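Local coordinates for protein pectinesterase (Sitophilus oryzae, PDB 4PMH) that hydrolyses the methyl esters of pectin to release methanol, and probably helps the insect digest plant cell walls, at residues N106-Q110 with D175-V179; I221-F227 with Y242-R248. All blocks are in the same frame, centred on the assembly; numbering follows the deposited sequence.

Contact 1 (N106-Q110 with D175-V179)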
ATOM      1  N   ASN A 106     -14.294  -0.900 -10.987  1.00 15.33           N
ATOM      2  CA  ASN A 106     -13.843   0.380 -11.577  1.00 15.93           C
ATOM      3  C   ASN A 106     -14.535   1.460 -10.753  1.00 16.26           C
ATOM      4  O   ASN A 106     -15.686   1.820 -11.013  1.00 14.82           O
ATOM      5  CB  ASN A 106     -14.256   0.475 -13.059  1.00 16.89           C
ATOM      6  CG  ASN A 106     -13.779   1.758 -13.752  1.00 17.76           C
ATOM      7  OD1 ASN A 106     -13.443   2.763 -13.126  1.00 15.96           O
ATOM      8  ND2 ASN A 106     -13.807   1.730 -15.083  1.00 19.67           N
ATOM      9  N   MET A 107     -13.844   1.947  -9.729  1.00 16.37           N
ATOM     10  CA  MET A 107     -14.471   2.795  -8.726  1.00 16.15           C
ATOM     11  C   MET A 107     -13.480   3.824  -8.236  1.00 16.03           C
ATOM     12  O   MET A 107     -12.869   3.653  -7.170  1.00 16.39           O
ATOM     13  CB  MET A 107     -14.992   1.951  -7.557  1.00 16.68           C
ATOM     14  CG  MET A 107     -15.911   2.728  -6.609  1.00 17.16           C
ATOM     15  SD  MET A 107     -16.783   1.670  -5.430  1.00 18.30           S
ATOM     16  CE  MET A 107     -15.488   1.295  -4.257  1.00 17.94           C
ATOM     17  N   PRO A 108     -13.307   4.905  -9.012  1.00 15.79           N
ATOM     18  CA  PRO A 108     -12.405   5.977  -8.588  1.00 15.54           C
ATOM     19  C   PRO A 108     -12.940   6.833  -7.432  1.00 14.66           C
ATOM     20  O   PRO A 108     -14.119   6.751  -7.074  1.00 13.58           O
ATOM     21  CB  PRO A 108     -12.260   6.831  -9.859  1.00 16.09           C
ATOM     22  CG  PRO A 108     -13.572   6.656 -10.574  1.00 15.86           C
ATOM     23  CD  PRO A 108     -13.966   5.209 -10.301  1.00 16.13           C
ATOM     24  N   ALA A 109     -12.059   7.649  -6.862  1.00 14.59           N
ATOM     25  CA  ALA A 109     -12.454   8.642  -5.847  1.00 14.83           C
ATOM     26  C   ALA A 109     -13.547   9.571  -6.380  1.00 15.30           C
ATOM     27  O   ALA A 109     -14.346  10.107  -5.603  1.00 14.67           O
ATOM     28  CB  ALA A 109     -11.267   9.474  -5.422  1.00 14.66           C
ATOM     29  N   GLN A 110     -13.564   9.752  -7.699  1.00 15.91           N
ATOM     30  CA  GLN A 110     -14.481  10.689  -8.350  1.00 17.09           C
ATOM     31  C   GLN A 110     -15.892  10.118  -8.496  1.00 17.70           C
ATOM     32  O   GLN A 110     -16.817  10.828  -8.907  1.00 17.81           O
ATOM     33  CB  GLN A 110     -13.892  11.113  -9.706  1.00 18.39           C
ATOM     34  CG  GLN A 110     -12.674  12.044  -9.616  1.00 18.91           C
ATOM     35  CD  GLN A 110     -11.397  11.400  -9.060  1.00 20.04           C
ATOM     36  OE1 GLN A 110     -11.158  10.185  -9.188  1.00 19.21           O
ATOM     37  NE2 GLN A 110     -10.547  12.233  -8.468  1.00 21.30           N
ATOM     38  N   ASP A 175      -6.387  11.945 -14.085  1.00 30.35           N
ATOM     39  CA  ASP A 175      -6.487  12.575 -12.765  1.00 31.06           C
ATOM     40  C   ASP A 175      -7.150  11.703 -11.682  1.00 28.12           C
ATOM     41  O   ASP A 175      -7.228  12.130 -10.530  1.00 29.65           O
ATOM     42  CB  ASP A 175      -7.252  13.918 -12.869  1.00 33.08           C
ATOM     43  CG  ASP A 175      -6.380  15.083 -13.377  1.00 35.62           C
ATOM     44  OD1 ASP A 175      -5.175  14.889 -13.646  1.00 37.33           O
ATOM     45  OD2 ASP A 175      -6.915  16.214 -13.501  1.00 38.41           O
ATOM     46  N   GLN A 176      -7.627  10.508 -12.017  1.00 26.25           N
ATOM     47  CA  GLN A 176      -8.390   9.710 -11.037  1.00 24.03           C
ATOM     48  C   GLN A 176      -7.525   8.900 -10.052  1.00 22.65           C
ATOM     49  O   GLN A 176      -6.601   8.235 -10.459  1.00 24.14           O
ATOM     50  CB  GLN A 176      -9.363   8.761 -11.745  1.00 23.88           C
ATOM     51  CG  GLN A 176     -10.491   9.473 -12.502  1.00 24.59           C
ATOM     52  CD  GLN A 176     -11.552   8.510 -12.984  1.00 24.96           C
ATOM     53  OE1 GLN A 176     -11.316   7.297 -13.065  1.00 23.79           O
ATOM     54  NE2 GLN A 176     -12.738   9.035 -13.300  1.00 25.91           N
ATOM     55  N   GLN A 177      -7.884   8.950  -8.767  1.00 21.18           N
ATOM     56  CA  GLN A 177      -7.291   8.118  -7.713  1.00 19.52           C
ATOM     57  C   GLN A 177      -8.238   6.954  -7.495  1.00 17.53           C
ATOM     58  O   GLN A 177      -9.449   7.149  -7.530  1.00 16.73           O
ATOM     59  CB  GLN A 177      -7.181   8.895  -6.384  1.00 20.22           C
ATOM     60  CG  GLN A 177      -6.381  10.195  -6.432  1.00 21.49           C
ATOM     61  CD  GLN A 177      -7.182  11.379  -6.982  1.00 23.96           C
ATOM     62  OE1 GLN A 177      -8.395  11.298  -7.172  1.00 23.91           O
ATOM     63  NE2 GLN A 177      -6.494  12.489  -7.239  1.00 27.07           N
ATOM     64  N   ALA A 178      -7.717   5.753  -7.258  1.00 15.62           N
ATOM     65  CA  ALA A 178      -8.583   4.589  -7.066  1.00 14.35           C
ATOM     66  C   ALA A 178      -7.851   3.489  -6.296  1.00 13.92           C
ATOM     67  O   ALA A 178      -6.962   2.832  -6.824  1.00 13.25           O
ATOM     68  CB  ALA A 178      -9.072   4.063  -8.407  1.00 14.34           C
ATOM     69  N   VAL A 179      -8.279   3.270  -5.061  1.00 13.09           N
ATOM     70  CA  VAL A 179      -7.567   2.404  -4.146  1.00 13.02           C
ATOM     71  C   VAL A 179      -8.040   0.963  -4.300  1.00 12.55           C
ATOM     72  O   VAL A 179      -9.227   0.689  -4.345  1.00 12.48           O
ATOM     73  CB  VAL A 179      -7.736   2.854  -2.669  1.00 12.20           C
ATOM     74  CG1 VAL A 179      -7.041   1.872  -1.716  1.00 12.27           C
ATOM     75  CG2 VAL A 179      -7.182   4.256  -2.476  1.00 12.38           C
TER
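Two loops at the probable substrate-binding side of a pectinesterase meet here, and Gln110 and Gln177 join them side chain to side chain. Gln110 NE2 gives a hydrogen bond of 2.7 Å to Gln177 OE1. The bond is nearly straight, at 167°. It lies in the plane of the Gln177 carbonyl and close to the amide plane of Gln110. Both chains bend at chi2 (69° in Gln110, 81° in Gln177), and this brings the two amides together although the side chains cross at about a right angle. The backbone adds a second bond, from Ala109 N to Gln177 O, at 2.7 Å. Gln177 is thus held by Gln110 and Ala109 through side chain and main chain alike. The fold is the right-handed parallel beta-helix of the pectin lyase-like clan, and both segments are loops that follow strands of one parallel sheet, 101-105 and 165-168. By similarity, Gln177 binds substrate. Its side chain also touches Asp200, the probable proton donor. The bond from Gln110 would help fix the rotation of its amide. Beside this pair, Pro108 and Gln176 lie side by side and point the same way. Gln176 OE1 sits 3.4 Å from Pro108 CB and takes a hydrogen bond from Asn172. The Gln110 amide plane lies nearly parallel to that of Gln176, and Gln110 OE1 rests 3.4 Å from Gln176 CB. Deeper in, the methyl of Ala178 packs against Pro108, with Ala178 CB 3.8 Å from Pro108 CA.

Contact 2 (I221-F227 with Y242-R248); sequences IEGDIDF and YVKADRR
Asp224 and Arg247 cross at about a right angle, and the arginine grips the carboxylate side-on with two nitrogens. Arg247 NE gives an almost straight bond (172°) to Asp224 OD2, 2.9 Å long, in the guanidinium plane and on the syn lone pair. Arg247 NH2 reaches Asp224 OD1 at 2.8 Å, tilted from both planes, which are turned 31° apart. The Asp224 carboxyl carbon sits between its backbone N and carbonyl carbon (chi1 51°), which brings the carboxylate to the loop of Arg247 and Arg248. Arg248 crosses the same carboxylate obliquely, with a long 3.9 Å salt bridge from Arg248 NE to Asp224 OD2. CG1 and CD1 of Ile225 lie over one face of the Arg248 guanidinium. Behind this cluster, strands 220-223 and 240-243 pair in parallel in the beta-helix. Lys244 N extends the ladder with a 2.8 Å bond to Gly223 O. Gly223 N lies over the centre of the Phe227 ring, 3.5 Å above its plane. The Phe227 edge meets Val243 CG2. A leucine in place of Arg247 would probably cost Asp224 its two-pronged mate and let the 244-248 loop shift. A water takes a 2.9 Å bond from Arg247 N, close to Asp224 OD2. Asp226, the nucleophile by similarity, lies two residues on and pairs with Arg290. With two arginines beside it, Asp224 is likely to stay ionised and would help hold the chain ahead of that nucleophile.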
ATOM      1  N   ILE A 221       2.549  -5.757  -6.989  1.00 12.67           N
ATOM      2  CA  ILE A 221       1.841  -4.516  -6.849  1.00 13.05           C
ATOM      3  C   ILE A 221       2.112  -3.647  -8.078  1.00 13.43           C
ATOM      4  O   ILE A 221       3.278  -3.389  -8.406  1.00 13.04           O
ATOM      5  CB  ILE A 221       2.290  -3.750  -5.566  1.00 12.68           C
ATOM      6  CG1 ILE A 221       2.234  -4.657  -4.337  1.00 12.67           C
ATOM      7  CG2 ILE A 221       1.442  -2.499  -5.355  1.00 12.84           C
ATOM      8  CD1 ILE A 221       2.948  -4.106  -3.134  1.00 13.07           C
ATOM      9  N   GLU A 222       1.049  -3.190  -8.747  1.00 13.84           N
ATOM     10  CA  GLU A 222       1.220  -2.349  -9.922  1.00 14.95           C
ATOM     11  C   GLU A 222       0.418  -1.072  -9.873  1.00 14.07           C
ATOM     12  O   GLU A 222      -0.614  -0.993  -9.227  1.00 14.50           O
ATOM     13  CB  GLU A 222       0.922  -3.107 -11.243  1.00 17.19           C
ATOM     14  CG  GLU A 222      -0.464  -3.693 -11.401  1.00 18.26           C
ATOM     15  CD  GLU A 222      -0.706  -4.387 -12.761  1.00 19.23           C
ATOM     16  OE1 GLU A 222      -1.817  -4.193 -13.293  1.00 20.56           O
ATOM     17  OE2 GLU A 222       0.175  -5.120 -13.289  1.00 18.04           O
ATOM     18  N   GLY A 223       0.909  -0.092 -10.612  1.00 13.78           N
ATOM     19  CA  GLY A 223       0.299   1.215 -10.698  1.00 13.57           C
ATOM     20  C   GLY A 223       1.183   2.124 -11.518  1.00 13.71           C
ATOM     21  O   GLY A 223       2.104   1.669 -12.193  1.00 13.14           O
ATOM     22  N   ASP A 224       0.906   3.410 -11.457  1.00 14.20           N
ATOM     23  CA  ASP A 224       1.732   4.379 -12.130  1.00 15.08           C
ATOM     24  C   ASP A 224       2.059   5.595 -11.284  1.00 15.15           C
ATOM     25  O   ASP A 224       3.162   6.078 -11.388  1.00 15.10           O
ATOM     26  CB  ASP A 224       1.144   4.787 -13.485  1.00 16.00           C
ATOM     27  CG  ASP A 224      -0.321   5.215 -13.420  1.00 17.63           C
ATOM     28  OD1 ASP A 224      -0.824   5.674 -12.361  1.00 17.82           O
ATOM     29  OD2 ASP A 224      -0.980   5.095 -14.485  1.00 18.81           O
ATOM     30  N   ILE A 225       1.133   6.068 -10.443  1.00 15.93           N
ATOM     31  CA  ILE A 225       1.346   7.266  -9.625  1.00 16.70           C
ATOM     32  C   ILE A 225       0.960   7.049  -8.156  1.00 16.14           C
ATOM     33  O   ILE A 225      -0.196   6.702  -7.829  1.00 14.57           O
ATOM     34  CB  ILE A 225       0.535   8.462 -10.179  1.00 18.66           C
ATOM     35  CG1 ILE A 225       1.083   8.895 -11.547  1.00 20.31           C
ATOM     36  CG2 ILE A 225       0.517   9.643  -9.198  1.00 18.55           C
ATOM     37  CD1 ILE A 225       2.193   9.919 -11.483  1.00 21.89           C
ATOM     38  N   ASP A 226       1.929   7.286  -7.266  1.00 15.25           N
ATOM     39  CA  ASP A 226       1.721   7.126  -5.815  1.00 15.13           C
ATOM     40  C   ASP A 226       1.035   5.804  -5.515  1.00 13.74           C
ATOM     41  O   ASP A 226       0.122   5.747  -4.698  1.00 14.68           O
ATOM     42  CB  ASP A 226       0.891   8.293  -5.224  1.00 15.94           C
ATOM     43  CG  ASP A 226       1.476   9.665  -5.516  1.00 16.95           C
ATOM     44  OD1 ASP A 226       2.668   9.798  -5.905  1.00 17.03           O
ATOM     45  OD2 ASP A 226       0.725  10.657  -5.344  1.00 18.46           O
ATOM     46  N   PHE A 227       1.438   4.735  -6.191  1.00 12.16           N
ATOM     47  CA  PHE A 227       0.681   3.475  -6.058  1.00 11.56           C
ATOM     48  C   PHE A 227       0.989   2.653  -4.818  1.00 11.47           C
ATOM     49  O   PHE A 227       0.348   1.610  -4.558  1.00 10.86           O
ATOM     50  CB  PHE A 227       0.653   2.660  -7.368  1.00 11.38           C
ATOM     51  CG  PHE A 227       1.953   2.039  -7.798  1.00 10.91           C
ATOM     52  CD1 PHE A 227       2.791   2.688  -8.712  1.00 10.82           C
ATOM     53  CD2 PHE A 227       2.287   0.747  -7.391  1.00 10.57           C
ATOM     54  CE1 PHE A 227       3.952   2.068  -9.169  1.00 10.96           C
ATOM     55  CE2 PHE A 227       3.437   0.144  -7.840  1.00 10.51           C
ATOM     56  CZ  PHE A 227       4.262   0.790  -8.750  1.00 10.54           C
ATOM     57  N   TYR A 242       5.460  -2.911 -10.098  1.00 14.40           N
ATOM     58  CA  TYR A 242       5.448  -2.833 -11.553  1.00 14.62           C
ATOM     59  C   TYR A 242       4.800  -1.532 -12.008  1.00 14.37           C
ATOM     60  O   TYR A 242       3.619  -1.300 -11.752  1.00 13.45           O
ATOM     61  CB  TYR A 242       4.691  -4.034 -12.129  1.00 15.96           C
ATOM     62  CG  TYR A 242       4.876  -4.222 -13.610  1.00 16.89           C
ATOM     63  CD1 TYR A 242       4.143  -3.470 -14.507  1.00 17.69           C
ATOM     64  CD2 TYR A 242       5.802  -5.144 -14.110  1.00 18.05           C
ATOM     65  CE1 TYR A 242       4.322  -3.617 -15.864  1.00 18.89           C
ATOM     66  CE2 TYR A 242       5.992  -5.302 -15.478  1.00 18.70           C
ATOM     67  CZ  TYR A 242       5.248  -4.526 -16.347  1.00 19.24           C
ATOM     68  OH  TYR A 242       5.383  -4.661 -17.712  1.00 20.61           O
ATOM     69  N   VAL A 243       5.577  -0.700 -12.675  1.00 14.29           N
ATOM     70  CA  VAL A 243       5.117   0.589 -13.151  1.00 15.35           C
ATOM     71  C   VAL A 243       4.495   0.393 -14.520  1.00 16.90           C
ATOM     72  O   VAL A 243       5.184   0.069 -15.474  1.00 16.34           O
ATOM     73  CB  VAL A 243       6.254   1.594 -13.275  1.00 15.24           C
ATOM     74  CG1 VAL A 243       5.712   2.965 -13.656  1.00 15.54           C
ATOM     75  CG2 VAL A 243       7.014   1.678 -11.962  1.00 15.37           C
ATOM     76  N   LYS A 244       3.193   0.593 -14.595  1.00 18.07           N
ATOM     77  CA  LYS A 244       2.451   0.369 -15.813  1.00 20.86           C
ATOM     78  C   LYS A 244       2.566   1.563 -16.728  1.00 22.19           C
ATOM     79  O   LYS A 244       2.720   2.692 -16.283  1.00 21.43           O
ATOM     80  CB  LYS A 244       0.976   0.126 -15.500  1.00 22.97           C
ATOM     81  CG  LYS A 244       0.670  -1.268 -14.967  1.00 25.38           C
ATOM     82  CD  LYS A 244      -0.803  -1.631 -15.120  1.00 29.11           C
ATOM     83  CE  LYS A 244      -1.202  -1.905 -16.565  1.00 29.43           C
ATOM     84  NZ  LYS A 244      -0.855  -3.265 -17.069  1.00 30.73           N
ATOM     85  N   ALA A 245       2.465   1.293 -18.024  1.00 26.06           N
ATOM     86  CA  ALA A 245       2.549   2.331 -19.046  1.00 30.03           C
ATOM     87  C   ALA A 245       1.230   2.495 -19.821  1.00 32.84           C
ATOM     88  O   ALA A 245       1.115   3.389 -20.672  1.00 35.74           O
ATOM     89  CB  ALA A 245       3.695   2.006 -19.999  1.00 30.36           C
ATOM     90  N   ASP A 246       0.229   1.676 -19.498  1.00 36.16           N
ATOM     91  CA  ASP A 246      -1.009   1.592 -20.293  1.00 38.60           C
ATOM     92  C   ASP A 246      -1.989   2.724 -20.039  1.00 42.74           C
ATOM     93  O   ASP A 246      -2.890   2.959 -20.846  1.00 44.72           O
ATOM     94  CB  ASP A 246      -1.744   0.280 -20.022  1.00 39.15           C
ATOM     95  CG  ASP A 246      -2.492   0.302 -18.707  1.00 38.71           C
ATOM     96  OD1 ASP A 246      -1.957   0.891 -17.742  1.00 37.61           O
ATOM     97  OD2 ASP A 246      -3.615  -0.239 -18.635  1.00 39.72           O
ATOM     98  N   ARG A 247      -1.887   3.376 -18.890  1.00 43.01           N
ATOM     99  CA  ARG A 247      -2.693   4.558 -18.668  1.00 43.84           C
ATOM    100  C   ARG A 247      -1.888   5.771 -19.060  1.00 46.42           C
ATOM    101  O   ARG A 247      -2.428   6.746 -19.555  1.00 47.66           O
ATOM    102  CB  ARG A 247      -3.135   4.663 -17.213  1.00 41.35           C
ATOM    103  CG  ARG A 247      -4.145   5.775 -16.963  1.00 39.52           C
ATOM    104  CD  ARG A 247      -4.622   5.781 -15.524  1.00 39.02           C
ATOM    105  NE  ARG A 247      -3.585   6.277 -14.626  1.00 36.89           N
ATOM    106  CZ  ARG A 247      -3.710   7.302 -13.788  1.00 35.66           C
ATOM    107  NH1 ARG A 247      -4.851   7.996 -13.681  1.00 34.00           N
ATOM    108  NH2 ARG A 247      -2.674   7.638 -13.038  1.00 34.04           N
ATOM    109  N   ARG A 248      -0.588   5.730 -18.828  1.00 50.20           N
ATOM    110  CA  ARG A 248       0.215   6.925 -19.017  1.00 52.24           C
ATOM    111  C   ARG A 248       1.685   6.595 -19.095  1.00 50.61           C
ATOM    112  O   ARG A 248       2.146   5.621 -18.497  1.00 49.69           O
ATOM    113  CB  ARG A 248      -0.057   7.901 -17.884  1.00 54.95           C
ATOM    114  CG  ARG A 248      -0.573   7.227 -16.618  1.00 56.66           C
ATOM    115  CD  ARG A 248      -0.171   7.985 -15.384  1.00 56.99           C
ATOM    116  NE  ARG A 248       1.275   8.116 -15.341  1.00 57.85           N
ATOM    117  CZ  ARG A 248       1.929   9.161 -14.849  1.00 57.13           C
ATOM    118  NH1 ARG A 248       1.288  10.211 -14.333  1.00 56.04           N
ATOM    119  NH2 ARG A 248       3.244   9.156 -14.885  1.00 54.09           N
TER
HETATM  120  O   HOH W   1       0.274   3.589 -16.943  1.00 33.93           O

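From the N terminus, the chain leaves strand 101-105 and enters segment 106-110. It then passes helices 113-120, 131-138 and 145-148 and three strands, 152-154, 160-162 and 165-168, before contact 1 closes this long loop at 175-179. Contact 2 opens only afterwards, at 221-227, and closes a short loop of 14 residues at 242-248. The two contacts are therefore in series, neither nested nor crossed. Contact 1 ties two loops outside the ladder, while contact 2 joins neighbouring parallel strands and the turns after them. They lie about 14 Å apart, centre to centre. They touch where Arg247 NH1 packs 3.7 Å from Gln176 O, beside the probable active site.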